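Local structure of isocitrate dehydrogenase [NAD] subunit 1 (Saccharomyces cerevisiae, 3BLX) at residues Thr38-Glu43 against Thr309-Ala314; Gly16-Thr21 against Leu302-Tyr307; Ile319-His324 against Thr339-Asn344; Leu256-Asn261 against Ser295-Asn300. The protein catalyses the NAD-dependent oxidative decarboxylation of isocitrate to 2-oxoglutarate in the mitochondrial citric acid cycle and also binds the 5'-untranslated leaders of mitochondrial mRNAs. All coordinates share one frame; numbering follows the deposited sequence.

How the contacts relate
The four contacts illustrate how helices pack on one another and on the sheet of an alpha/beta enzyme. Contact 1 lies centrally among them: its centre is about 13 Å from those of contacts 2 and 4 and about 12 Å from that of contact 3, and it touches all three. Contact 1 uses helix 306-320 itself, contact 2 the turn before it and contact 3 the loop after it, while helix 289-302 supplies the helical side of contact 4. Contacts 2 and 3 are the farthest apart, their centres separated by about 24 Å. Contact 4 approaches the active site, with Gly259 about 10 Å from the side chain of Arg129, a probable substrate-binding residue; the other three lie away from the annotated sites.

Contact 1 of 4, residues Thr38-Glu43 against Thr309-Ala314; sequences TIFEAE and TRISKA
Ile311 on helix 306-320 packs against Ile39 and Phe40 of helix 27-42, and beside it Arg310 pairs with Glu43: one link is apolar, the other charged. From its CB, Ile311 sends two branches outward. CG2 turns to Thr296 on helix 289-302, while CG1 heads toward helix 27-42, within 4.2 Å of Ile39 CG2. The terminal CD1 meets two partners, 4.1 Å from Ile39 CG2 and 3.8 Å from Phe40 CE1, approaching the Phe40 ring at a slant. With chi1 near -69° and chi2 near 175°, this branch is extended, which carries CD1 to Ile39 and Phe40.

Arg310 bends at chi3 (48°) and grips Glu43 side-on. Arg310 NE and NH2 both donate to Glu43 OE1, each at 2.6 Å. NE meets OE1 nearly along its C-O axis and NH2 uses its syn lone pair, so two donors share one oxygen, which lies almost in the guanidinium plane. A weak bond from NH2 to Leu346 O ties the arginine to helix 335-347 as well. The chemistry implies a division of labour: methyl packing fills the interior of this helix-helix interface, while a salt bridge at its margin probably offsets the charge of the buried Glu43 carboxylate.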
loop_
_atom_site.group_PDB
_atom_site.type_symbol
_atom_site.label_atom_id
_atom_site.label_comp_id
_atom_site.label_asym_id
_atom_site.label_seq_id
_atom_site.Cartn_x
_atom_site.Cartn_y
_atom_site.Cartn_z
ATOM N N THR E 38 -23.152 -35.042 -2.620
ATOM C CA THR E 38 -24.084 -35.963 -3.279
ATOM C C THR E 38 -25.290 -35.247 -3.911
ATOM O O THR E 38 -25.611 -35.441 -5.080
ATOM C CB THR E 38 -24.590 -37.068 -2.291
ATOM O OG1 THR E 38 -23.501 -37.891 -1.861
ATOM C CG2 THR E 38 -25.607 -37.954 -2.952
ATOM N N ILE E 39 -25.975 -34.434 -3.132
ATOM C CA ILE E 39 -27.047 -33.625 -3.691
ATOM C C ILE E 39 -26.564 -32.728 -4.838
ATOM O O ILE E 39 -27.279 -32.513 -5.820
ATOM C CB ILE E 39 -27.684 -32.750 -2.634
ATOM C CG1 ILE E 39 -28.259 -33.610 -1.506
ATOM C CG2 ILE E 39 -28.739 -31.855 -3.253
ATOM C CD1 ILE E 39 -28.816 -32.808 -0.332
ATOM N N PHE E 40 -25.350 -32.209 -4.726
ATOM C CA PHE E 40 -24.834 -31.288 -5.741
ATOM C C PHE E 40 -24.537 -31.971 -7.072
ATOM O O PHE E 40 -24.879 -31.441 -8.103
ATOM C CB PHE E 40 -23.598 -30.518 -5.244
ATOM C CG PHE E 40 -23.925 -29.222 -4.532
ATOM C CD1 PHE E 40 -25.057 -29.110 -3.742
ATOM C CD2 PHE E 40 -23.080 -28.147 -4.613
ATOM C CE1 PHE E 40 -25.338 -27.937 -3.080
ATOM C CE2 PHE E 40 -23.354 -26.985 -3.954
ATOM C CZ PHE E 40 -24.484 -26.871 -3.189
ATOM N N GLU E 41 -23.895 -33.130 -7.049
ATOM C CA GLU E 41 -23.669 -33.886 -8.274
ATOM C C GLU E 41 -24.994 -34.330 -8.907
ATOM O O GLU E 41 -25.127 -34.369 -10.129
ATOM C CB GLU E 41 -22.755 -35.100 -8.033
ATOM C CG GLU E 41 -23.419 -36.249 -7.300
ATOM C CD GLU E 41 -22.565 -37.521 -7.271
ATOM O OE1 GLU E 41 -22.939 -38.476 -6.541
ATOM O OE2 GLU E 41 -21.526 -37.562 -7.978
ATOM N N ALA E 42 -25.972 -34.644 -8.067
ATOM C CA ALA E 42 -27.264 -35.133 -8.531
ATOM C C ALA E 42 -28.022 -34.051 -9.262
ATOM O O ALA E 42 -28.802 -34.321 -10.161
ATOM C CB ALA E 42 -28.091 -35.630 -7.360
ATOM N N GLU E 43 -27.798 -32.818 -8.850
ATOM C CA GLU E 43 -28.485 -31.678 -9.427
ATOM C C GLU E 43 -27.611 -31.103 -10.548
ATOM O O GLU E 43 -27.988 -30.155 -11.236
ATOM C CB GLU E 43 -28.711 -30.645 -8.337
ATOM C CG GLU E 43 -29.782 -29.647 -8.654
ATOM C CD GLU E 43 -31.164 -30.250 -8.614
ATOM O OE1 GLU E 43 -32.105 -29.626 -9.145
ATOM O OE2 GLU E 43 -31.312 -31.354 -8.058
ATOM N N THR E 309 -33.249 -22.632 -4.559
ATOM C CA THR E 309 -34.667 -22.662 -4.225
ATOM C C THR E 309 -35.149 -24.112 -4.270
ATOM O O THR E 309 -35.898 -24.556 -3.398
ATOM C CB THR E 309 -35.497 -21.783 -5.175
ATOM O OG1 THR E 309 -34.905 -20.481 -5.250
ATOM C CG2 THR E 309 -36.906 -21.647 -4.665
ATOM N N ARG E 310 -34.676 -24.848 -5.271
ATOM C CA ARG E 310 -35.059 -26.237 -5.439
ATOM C C ARG E 310 -34.579 -27.097 -4.274
ATOM O O ARG E 310 -35.370 -27.816 -3.660
ATOM C CB ARG E 310 -34.528 -26.776 -6.767
ATOM C CG ARG E 310 -35.228 -26.198 -7.990
ATOM C CD ARG E 310 -34.480 -26.546 -9.259
ATOM N NE ARG E 310 -34.136 -27.964 -9.333
ATOM C CZ ARG E 310 -34.990 -28.910 -9.701
ATOM N NH1 ARG E 310 -36.235 -28.579 -10.013
ATOM N NH2 ARG E 310 -34.600 -30.179 -9.752
ATOM N N ILE E 311 -33.287 -27.006 -3.970
ATOM C CA ILE E 311 -32.697 -27.783 -2.890
ATOM C C ILE E 311 -33.352 -27.458 -1.567
ATOM O O ILE E 311 -33.571 -28.336 -0.736
ATOM C CB ILE E 311 -31.215 -27.535 -2.762
ATOM C CG1 ILE E 311 -30.498 -28.130 -3.972
ATOM C CG2 ILE E 311 -30.714 -28.130 -1.458
ATOM C CD1 ILE E 311 -29.025 -27.821 -4.003
ATOM N N SER E 312 -33.692 -26.192 -1.386
ATOM C CA SER E 312 -34.343 -25.767 -0.163
ATOM C C SER E 312 -35.762 -26.335 -0.031
ATOM O O SER E 312 -36.181 -26.738 1.052
ATOM C CB SER E 312 -34.370 -24.241 -0.079
ATOM O OG SER E 312 -34.822 -23.800 1.200
ATOM N N LYS E 313 -36.507 -26.349 -1.131
ATOM C CA LYS E 313 -37.866 -26.888 -1.123
ATOM C C LYS E 313 -37.829 -28.399 -0.861
ATOM O O LYS E 313 -38.569 -28.925 -0.038
ATOM C CB LYS E 313 -38.568 -26.585 -2.444
ATOM C CG LYS E 313 -40.061 -26.851 -2.435
ATOM C CD LYS E 313 -40.690 -26.514 -3.781
ATOM C CE LYS E 313 -42.201 -26.664 -3.732
ATOM N NZ LYS E 313 -42.831 -26.240 -5.014
ATOM N N ALA E 314 -36.938 -29.088 -1.550
ATOM C CA ALA E 314 -36.718 -30.503 -1.291
ATOM C C ALA E 314 -36.496 -30.852 0.194
ATOM O O ALA E 314 -37.117 -31.779 0.701
ATOM C CB ALA E 314 -35.562 -31.042 -2.171
#

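Contact 2 of 4, residues Gly16-Thr21 against Leu302-Tyr307; sequences GRFTVT and LGLNEY
Phe18 and Leu302 make the close-fitting half of this contact. Leu302 CD2 lies over one face of the Phe18 ring, 4.1 Å from its centroid and displaced toward the rim beside CD1 and CE1, a CH-pi arrangement. The carbonyl of Leu302 comes to the far end of the same ring, its O 3.4 Å from Phe18 CZ. Leu302 carries CG anti to its carbonyl carbon (chi1 -75°), and from there CD2 goes to the ring.

Strand 17-25, helix 27-42 and the parallel strand 47-51 form a beta-alpha-beta crossover, and Phe18 and Val20 project from the first of these strands toward the turn that joins helices 289-302 and 306-320. In that turn Gly303 has a positive phi of 85° and closes the preceding helix with a Schellman motif, a backbone shape that calls for glycine. Without the ring, as with an alanine here, Leu302 CD2 is likely to lose the flat surface it rests on, and a gap would open beside Leu302 and Leu304.

The packing thins beyond the ring. Leu302 CD1 stays 4.4 Å from Val20 CG1. Leu304 CD2 is 4.2 Å from Phe18 CE2 and approaches obliquely, and its side chain also leans on Ile45 and Leu299. Gly303 itself is exposed, and so is the poorly ordered Glu306, while Arg17 on the strand reaches Asp48 and, through NE, His301 O of a neighbouring subunit.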
loop_
_atom_site.group_PDB
_atom_site.type_symbol
_atom_site.label_atom_id
_atom_site.label_comp_id
_atom_site.label_asym_id
_atom_site.label_seq_id
_atom_site.Cartn_x
_atom_site.Cartn_y
_atom_site.Cartn_z
ATOM N N GLY E 16 -17.950 -20.928 -16.690
ATOM C CA GLY E 16 -19.230 -21.214 -16.068
ATOM C C GLY E 16 -19.138 -21.993 -14.767
ATOM O O GLY E 16 -20.132 -22.066 -14.035
ATOM N N ARG E 17 -17.965 -22.577 -14.478
ATOM C CA ARG E 17 -17.791 -23.373 -13.247
ATOM C C ARG E 17 -17.045 -22.669 -12.106
ATOM O O ARG E 17 -15.910 -22.183 -12.263
ATOM C CB ARG E 17 -17.037 -24.666 -13.550
ATOM C CG ARG E 17 -17.746 -25.621 -14.443
ATOM C CD ARG E 17 -17.123 -27.007 -14.327
ATOM N NE ARG E 17 -18.204 -27.970 -14.454
ATOM C CZ ARG E 17 -18.834 -28.546 -13.440
ATOM N NH1 ARG E 17 -18.456 -28.321 -12.191
ATOM N NH2 ARG E 17 -19.831 -29.370 -13.696
ATOM N N PHE E 18 -17.648 -22.663 -10.934
ATOM C CA PHE E 18 -16.972 -22.112 -9.766
ATOM C C PHE E 18 -16.091 -23.139 -9.089
ATOM O O PHE E 18 -16.460 -24.294 -8.991
ATOM C CB PHE E 18 -17.987 -21.681 -8.768
ATOM C CG PHE E 18 -18.886 -20.604 -9.243
ATOM C CD1 PHE E 18 -18.527 -19.282 -9.100
ATOM C CD2 PHE E 18 -20.124 -20.906 -9.789
ATOM C CE1 PHE E 18 -19.374 -18.273 -9.504
ATOM C CE2 PHE E 18 -20.972 -19.903 -10.194
ATOM C CZ PHE E 18 -20.595 -18.586 -10.051
ATOM N N THR E 19 -14.911 -22.721 -8.642
ATOM C CA THR E 19 -14.101 -23.546 -7.758
ATOM C C THR E 19 -14.339 -23.080 -6.329
ATOM O O THR E 19 -13.997 -21.964 -6.000
ATOM C CB THR E 19 -12.611 -23.410 -8.057
ATOM O OG1 THR E 19 -12.378 -23.789 -9.409
ATOM C CG2 THR E 19 -11.808 -24.315 -7.142
ATOM N N VAL E 20 -14.954 -23.906 -5.489
ATOM C CA VAL E 20 -15.079 -23.529 -4.086
ATOM C C VAL E 20 -14.322 -24.439 -3.113
ATOM O O VAL E 20 -14.248 -25.644 -3.275
ATOM C CB VAL E 20 -16.542 -23.299 -3.643
ATOM C CG1 VAL E 20 -17.462 -23.272 -4.860
ATOM C CG2 VAL E 20 -16.954 -24.310 -2.614
ATOM N N THR E 21 -13.720 -23.817 -2.112
ATOM C CA THR E 21 -13.019 -24.543 -1.066
ATOM C C THR E 21 -13.990 -25.398 -0.249
ATOM O O THR E 21 -15.086 -24.938 0.142
ATOM C CB THR E 21 -12.239 -23.574 -0.155
ATOM O OG1 THR E 21 -11.289 -22.868 -0.943
ATOM C CG2 THR E 21 -11.471 -24.309 0.944
ATOM N N LEU E 302 -23.400 -17.159 -4.690
ATOM C CA LEU E 302 -22.699 -17.361 -5.948
ATOM C C LEU E 302 -23.525 -16.912 -7.146
ATOM O O LEU E 302 -23.038 -16.931 -8.271
ATOM C CB LEU E 302 -22.352 -18.821 -6.098
ATOM C CG LEU E 302 -21.207 -19.242 -5.210
ATOM C CD1 LEU E 302 -21.020 -20.741 -5.302
ATOM C CD2 LEU E 302 -19.958 -18.526 -5.663
ATOM N N GLY E 303 -24.779 -16.528 -6.900
ATOM C CA GLY E 303 -25.703 -16.130 -7.947
ATOM C C GLY E 303 -26.465 -17.257 -8.621
ATOM O O GLY E 303 -27.267 -17.012 -9.532
ATOM N N LEU E 304 -26.195 -18.494 -8.202
ATOM C CA LEU E 304 -26.968 -19.627 -8.665
ATOM C C LEU E 304 -28.366 -19.419 -8.106
ATOM O O LEU E 304 -29.076 -18.523 -8.547
ATOM C CB LEU E 304 -26.320 -20.914 -8.214
ATOM C CG LEU E 304 -24.934 -21.052 -8.882
ATOM C CD1 LEU E 304 -24.211 -22.323 -8.456
ATOM C CD2 LEU E 304 -25.007 -20.976 -10.422
ATOM N N ASN E 305 -28.778 -20.214 -7.142
ATOM C CA ASN E 305 -30.014 -19.903 -6.404
ATOM C C ASN E 305 -31.384 -20.245 -7.042
ATOM O O ASN E 305 -32.411 -20.257 -6.368
ATOM C CB ASN E 305 -29.965 -18.486 -5.774
ATOM C CG ASN E 305 -30.455 -17.397 -6.695
ATOM O OD1 ASN E 305 -31.372 -17.609 -7.483
ATOM N ND2 ASN E 305 -29.859 -16.206 -6.589
ATOM N N GLU E 306 -31.403 -20.539 -8.328
ATOM C CA GLU E 306 -32.503 -21.310 -8.865
ATOM C C GLU E 306 -32.278 -22.671 -8.232
ATOM O O GLU E 306 -33.181 -23.226 -7.607
ATOM C CB GLU E 306 -32.421 -21.405 -10.385
ATOM C CG GLU E 306 -32.189 -20.053 -11.098
ATOM C CD GLU E 306 -30.701 -19.636 -11.207
ATOM O OE1 GLU E 306 -29.795 -20.514 -11.154
ATOM O OE2 GLU E 306 -30.441 -18.418 -11.364
ATOM N N TYR E 307 -31.050 -23.177 -8.359
ATOM C CA TYR E 307 -30.640 -24.406 -7.682
ATOM C C TYR E 307 -30.894 -24.347 -6.159
ATOM O O TYR E 307 -31.200 -25.357 -5.517
ATOM C CB TYR E 307 -29.154 -24.660 -7.902
ATOM C CG TYR E 307 -28.741 -25.032 -9.305
ATOM C CD1 TYR E 307 -28.211 -24.081 -10.171
ATOM C CD2 TYR E 307 -28.836 -26.338 -9.752
ATOM C CE1 TYR E 307 -27.812 -24.425 -11.444
ATOM C CE2 TYR E 307 -28.434 -26.690 -11.020
ATOM C CZ TYR E 307 -27.924 -25.732 -11.864
ATOM O OH TYR E 307 -27.525 -26.088 -13.136
#

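Contact 3 of 4, residues Ile319-His324 against Thr339-Asn344; sequences IAEGKH and TNEIIN
His324 holds CG anti to its carbonyl carbon (chi1 -65°), and Glu341, whose first torsion lies off the staggered positions, folds back at chi2 (-54°); together these turns bring a glutamate methylene over an imidazole. The contact sets the loop leaving helix 306-320 against the C-terminal helix 335-347, at the surface of the dehydrogenase fold. His324 and Glu341 also have the nearest CA atoms across the two segments, 6.8 Å apart.

Glu341 CG sits over one face of the His324 ring, 3.3 Å from its centroid and offset toward the rim, where CG and ND1 of the ring are its closest neighbours. This is a CH-pi contact made by the aliphatic part of the glutamate. The carboxylate passes on beyond it, tilted 35° from the ring plane, and leaves Glu341 OE1 4.1 Å from His324 ND1, without a hydrogen bond between them.

A second acid is close by: Glu321 OE1 is 4.3 Å from Glu341 OE1. The cost of bringing these like charges together is probably eased by Lys345, whose NZ forms a salt bridge with OE2 of Glu321. Were Glu341 a glycine, this face of the imidazole would probably be uncovered and the ring freer to turn, and Asn344 would lose a weakly bound carboxylate partner.

On its inner side helix 335-347 is held differently, with Ile342 lying on Ala314, Val315 and Thr318. Back at the surface, Asn344 ND2 donates a weak hydrogen bond of 3.4 Å to Glu341 OE2.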
loop_
_atom_site.group_PDB
_atom_site.type_symbol
_atom_site.label_atom_id
_atom_site.label_comp_id
_atom_site.label_asym_id
_atom_site.label_seq_id
_atom_site.Cartn_x
_atom_site.Cartn_y
_atom_site.Cartn_z
ATOM N N ILE E 319 -38.555 -33.013 5.349
ATOM C CA ILE E 319 -38.673 -33.024 6.801
ATOM C C ILE E 319 -40.130 -32.768 7.241
ATOM O O ILE E 319 -40.546 -33.184 8.330
ATOM C CB ILE E 319 -37.616 -32.095 7.573
ATOM C CG1 ILE E 319 -38.226 -30.769 7.988
ATOM C CG2 ILE E 319 -36.300 -31.908 6.833
ATOM C CD1 ILE E 319 -38.769 -30.819 9.396
ATOM N N ALA E 320 -40.914 -32.112 6.390
ATOM C CA ALA E 320 -42.337 -31.898 6.685
ATOM C C ALA E 320 -43.147 -33.207 6.796
ATOM O O ALA E 320 -44.005 -33.345 7.672
ATOM C CB ALA E 320 -42.955 -30.981 5.663
ATOM N N GLU E 321 -42.879 -34.153 5.899
ATOM C CA GLU E 321 -43.428 -35.502 5.997
ATOM C C GLU E 321 -42.510 -36.359 6.854
ATOM O O GLU E 321 -41.395 -36.685 6.440
ATOM C CB GLU E 321 -43.513 -36.126 4.603
ATOM C CG GLU E 321 -44.016 -35.178 3.526
ATOM C CD GLU E 321 -43.551 -35.573 2.134
ATOM O OE1 GLU E 321 -42.734 -36.532 2.016
ATOM O OE2 GLU E 321 -44.007 -34.910 1.167
ATOM N N GLY E 322 -42.983 -36.752 8.030
ATOM C CA GLY E 322 -42.155 -37.432 9.013
ATOM C C GLY E 322 -41.367 -38.656 8.568
ATOM O O GLY E 322 -40.690 -39.274 9.390
ATOM N N LYS E 323 -41.445 -39.000 7.283
ATOM C CA LYS E 323 -40.791 -40.199 6.747
ATOM C C LYS E 323 -39.385 -39.871 6.287
ATOM O O LYS E 323 -39.167 -38.830 5.652
ATOM C CB LYS E 323 -41.588 -40.781 5.566
ATOM C CG LYS E 323 -43.127 -40.792 5.724
ATOM C CD LYS E 323 -43.592 -41.262 7.128
ATOM C CE LYS E 323 -43.124 -42.691 7.505
ATOM N NZ LYS E 323 -43.360 -43.044 8.954
ATOM N N HIS E 324 -38.436 -40.749 6.604
ATOM C CA HIS E 324 -37.039 -40.569 6.182
ATOM C C HIS E 324 -36.266 -39.488 6.944
ATOM O O HIS E 324 -35.089 -39.250 6.682
ATOM C CB HIS E 324 -36.965 -40.286 4.691
ATOM C CG HIS E 324 -37.412 -41.425 3.849
ATOM N ND1 HIS E 324 -38.638 -41.443 3.224
ATOM C CD2 HIS E 324 -36.802 -42.591 3.528
ATOM C CE1 HIS E 324 -38.760 -42.568 2.544
ATOM N NE2 HIS E 324 -37.661 -43.282 2.713
ATOM N N THR E 339 -30.656 -38.100 2.762
ATOM C CA THR E 339 -30.079 -37.513 1.566
ATOM C C THR E 339 -30.757 -38.058 0.318
ATOM O O THR E 339 -31.186 -37.281 -0.551
ATOM C CB THR E 339 -28.569 -37.789 1.454
ATOM O OG1 THR E 339 -27.895 -37.259 2.600
ATOM C CG2 THR E 339 -28.006 -37.144 0.204
ATOM N N ASN E 340 -30.860 -39.389 0.238
ATOM C CA ASN E 340 -31.478 -40.045 -0.911
ATOM C C ASN E 340 -32.951 -39.653 -1.140
ATOM O O ASN E 340 -33.375 -39.504 -2.289
ATOM C CB ASN E 340 -31.300 -41.551 -0.825
ATOM C CG ASN E 340 -29.852 -41.969 -1.011
ATOM O OD1 ASN E 340 -29.069 -41.268 -1.668
ATOM N ND2 ASN E 340 -29.482 -43.113 -0.429
ATOM N N GLU E 341 -33.709 -39.467 -0.054
ATOM C CA GLU E 341 -35.073 -38.984 -0.134
ATOM C C GLU E 341 -35.127 -37.584 -0.738
ATOM O O GLU E 341 -36.016 -37.270 -1.528
ATOM C CB GLU E 341 -35.732 -38.960 1.254
ATOM C CG GLU E 341 -37.129 -39.633 1.356
ATOM C CD GLU E 341 -38.190 -39.123 0.361
ATOM O OE1 GLU E 341 -38.998 -38.249 0.749
ATOM O OE2 GLU E 341 -38.244 -39.622 -0.790
ATOM N N ILE E 342 -34.182 -36.737 -0.353
ATOM C CA ILE E 342 -34.119 -35.380 -0.883
ATOM C C ILE E 342 -33.799 -35.403 -2.372
ATOM O O ILE E 342 -34.480 -34.767 -3.158
ATOM C CB ILE E 342 -33.083 -34.522 -0.126
ATOM C CG1 ILE E 342 -33.613 -34.149 1.264
ATOM C CG2 ILE E 342 -32.757 -33.250 -0.892
ATOM C CD1 ILE E 342 -32.520 -33.690 2.216
ATOM N N ILE E 343 -32.764 -36.148 -2.749
ATOM C CA ILE E 343 -32.392 -36.308 -4.136
ATOM C C ILE E 343 -33.562 -36.859 -4.947
ATOM O O ILE E 343 -33.739 -36.503 -6.117
ATOM C CB ILE E 343 -31.206 -37.257 -4.266
ATOM C CG1 ILE E 343 -29.974 -36.623 -3.627
ATOM C CG2 ILE E 343 -30.943 -37.584 -5.734
ATOM C CD1 ILE E 343 -28.763 -37.532 -3.630
ATOM N N ASN E 344 -34.363 -37.718 -4.316
ATOM C CA ASN E 344 -35.515 -38.324 -4.966
ATOM C C ASN E 344 -36.613 -37.308 -5.302
ATOM O O ASN E 344 -37.193 -37.355 -6.387
ATOM C CB ASN E 344 -36.070 -39.474 -4.112
ATOM C CG ASN E 344 -37.267 -40.160 -4.753
ATOM O OD1 ASN E 344 -37.130 -40.782 -5.803
ATOM N ND2 ASN E 344 -38.449 -40.053 -4.118
#

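Contact 4 of 4, residues Leu256-Asn261 against Ser295-Asn300; sequences LVAGAN and STLMLN
Leu297 reaches strand 258-262 with a single methyl group, CD1, and does so from an extended conformation. Its chi1 of -72° sets CG anti to the carbonyl carbon and beside the backbone N, and chi2 of -176° then carries CD1 directly away from CA, so that CA, CB, CG and CD1 form a flat zigzag with this methyl as its foremost atom. It meets the strand at three successive residues. Ala258 CB is 4.0 Å from Leu297 CD1, Ala260 CB is 4.3 Å from it, and between the two alanines the carbonyl O of Gly259 lies 3.9 Å from the same methyl.

The two alanines turn their CB atoms toward the helix, as residues two apart on a strand do, while Gly259 contributes backbone alone. The short side chains are consistent with the close approach of the segment axes, 8.2 Å, at an inclination of 49°. This is helix-on-sheet packing in the alpha/beta fold of the isocitrate and isopropylmalate dehydrogenases: helix 289-302 covers a strand that runs antiparallel to both of its sheet neighbours, 105-111 and 267-269.

Met298, next on the helix, packs instead on Phe40, Val20 and Phe269. Phe269, on strand 267-269, also packs against Leu297 and Ala260, so it flanks the hydrophobic contact from the adjoining strand. One polar link accompanies the methyl packing: the backbone N of Gly259 is hydrogen-bonded to OG of Ser294, one residue before Ser295 on the helix.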
loop_
_atom_site.group_PDB
_atom_site.type_symbol
_atom_site.label_atom_id
_atom_site.label_comp_id
_atom_site.label_asym_id
_atom_site.label_seq_id
_atom_site.Cartn_x
_atom_site.Cartn_y
_atom_site.Cartn_z
ATOM N N LEU E 256 -30.399 -28.028 12.620
ATOM C CA LEU E 256 -31.337 -27.316 11.738
ATOM C C LEU E 256 -30.979 -25.854 11.443
ATOM O O LEU E 256 -31.774 -25.120 10.834
ATOM C CB LEU E 256 -32.716 -27.328 12.368
ATOM C CG LEU E 256 -33.193 -28.724 12.747
ATOM C CD1 LEU E 256 -34.412 -28.642 13.664
ATOM C CD2 LEU E 256 -33.496 -29.462 11.489
ATOM N N VAL E 257 -29.786 -25.449 11.873
ATOM C CA VAL E 257 -29.377 -24.053 11.865
ATOM C C VAL E 257 -28.382 -23.706 10.782
ATOM O O VAL E 257 -27.216 -24.075 10.886
ATOM C CB VAL E 257 -28.663 -23.724 13.164
ATOM C CG1 VAL E 257 -28.254 -22.258 13.149
ATOM C CG2 VAL E 257 -29.553 -24.044 14.345
ATOM N N ALA E 258 -28.821 -22.973 9.764
ATOM C CA ALA E 258 -27.903 -22.534 8.699
ATOM C C ALA E 258 -26.973 -21.420 9.200
ATOM O O ALA E 258 -27.295 -20.704 10.136
ATOM C CB ALA E 258 -28.676 -22.077 7.466
ATOM N N GLY E 259 -25.818 -21.276 8.573
ATOM C CA GLY E 259 -24.892 -20.262 8.997
ATOM C C GLY E 259 -24.002 -19.777 7.872
ATOM O O GLY E 259 -23.795 -20.488 6.871
ATOM N N ALA E 260 -23.468 -18.565 8.051
ATOM C CA ALA E 260 -22.529 -17.993 7.105
ATOM C C ALA E 260 -21.569 -17.071 7.810
ATOM O O ALA E 260 -21.917 -16.432 8.791
ATOM C CB ALA E 260 -23.282 -17.246 5.981
ATOM N N ASN E 261 -20.361 -16.993 7.289
ATOM C CA ASN E 261 -19.376 -16.062 7.790
ATOM C C ASN E 261 -18.831 -15.169 6.685
ATOM O O ASN E 261 -18.333 -15.660 5.673
ATOM C CB ASN E 261 -18.268 -16.843 8.450
ATOM C CG ASN E 261 -18.757 -17.598 9.645
ATOM O OD1 ASN E 261 -18.973 -17.022 10.711
ATOM N ND2 ASN E 261 -18.944 -18.895 9.481
ATOM N N SER E 295 -25.380 -24.671 2.628
ATOM C CA SER E 295 -25.021 -24.910 1.244
ATOM C C SER E 295 -25.830 -24.034 0.312
ATOM O O SER E 295 -25.321 -23.590 -0.720
ATOM C CB SER E 295 -25.308 -26.375 0.887
ATOM O OG SER E 295 -24.537 -26.783 -0.196
ATOM N N THR E 296 -27.102 -23.817 0.646
ATOM C CA THR E 296 -27.956 -23.039 -0.225
ATOM C C THR E 296 -27.708 -21.549 -0.048
ATOM O O THR E 296 -27.807 -20.801 -1.012
ATOM C CB THR E 296 -29.447 -23.401 -0.086
ATOM O OG1 THR E 296 -29.979 -22.844 1.113
ATOM C CG2 THR E 296 -29.613 -24.895 -0.081
ATOM N N LEU E 297 -27.364 -21.116 1.167
ATOM C CA LEU E 297 -26.904 -19.740 1.377
ATOM C C LEU E 297 -25.731 -19.450 0.457
ATOM O O LEU E 297 -25.644 -18.384 -0.133
ATOM C CB LEU E 297 -26.485 -19.506 2.820
ATOM C CG LEU E 297 -27.614 -19.452 3.847
ATOM C CD1 LEU E 297 -27.090 -19.115 5.245
ATOM C CD2 LEU E 297 -28.621 -18.423 3.422
ATOM N N MET E 298 -24.832 -20.411 0.335
ATOM C CA MET E 298 -23.688 -20.300 -0.560
ATOM C C MET E 298 -24.125 -20.191 -2.025
ATOM O O MET E 298 -23.599 -19.381 -2.773
ATOM C CB MET E 298 -22.717 -21.465 -0.363
ATOM C CG MET E 298 -21.480 -21.329 -1.180
ATOM S SD MET E 298 -20.512 -22.827 -1.210
ATOM C CE MET E 298 -21.641 -23.924 -2.092
ATOM N N LEU E 299 -25.094 -21.002 -2.430
ATOM C CA LEU E 299 -25.612 -20.943 -3.790
ATOM C C LEU E 299 -26.175 -19.546 -4.100
ATOM O O LEU E 299 -25.832 -18.950 -5.123
ATOM C CB LEU E 299 -26.674 -22.025 -4.005
ATOM C CG LEU E 299 -26.153 -23.469 -4.063
ATOM C CD1 LEU E 299 -27.300 -24.447 -4.106
ATOM C CD2 LEU E 299 -25.207 -23.707 -5.234
ATOM N N ASN E 300 -27.029 -19.039 -3.217
ATOM C CA ASN E 300 -27.547 -17.679 -3.316
ATOM C C ASN E 300 -26.431 -16.667 -3.562
ATOM O O ASN E 300 -26.503 -15.841 -4.460
ATOM C CB ASN E 300 -28.284 -17.282 -2.034
ATOM C CG ASN E 300 -29.681 -17.902 -1.932
ATOM O OD1 ASN E 300 -30.239 -18.396 -2.916
ATOM N ND2 ASN E 300 -30.252 -17.860 -0.736
#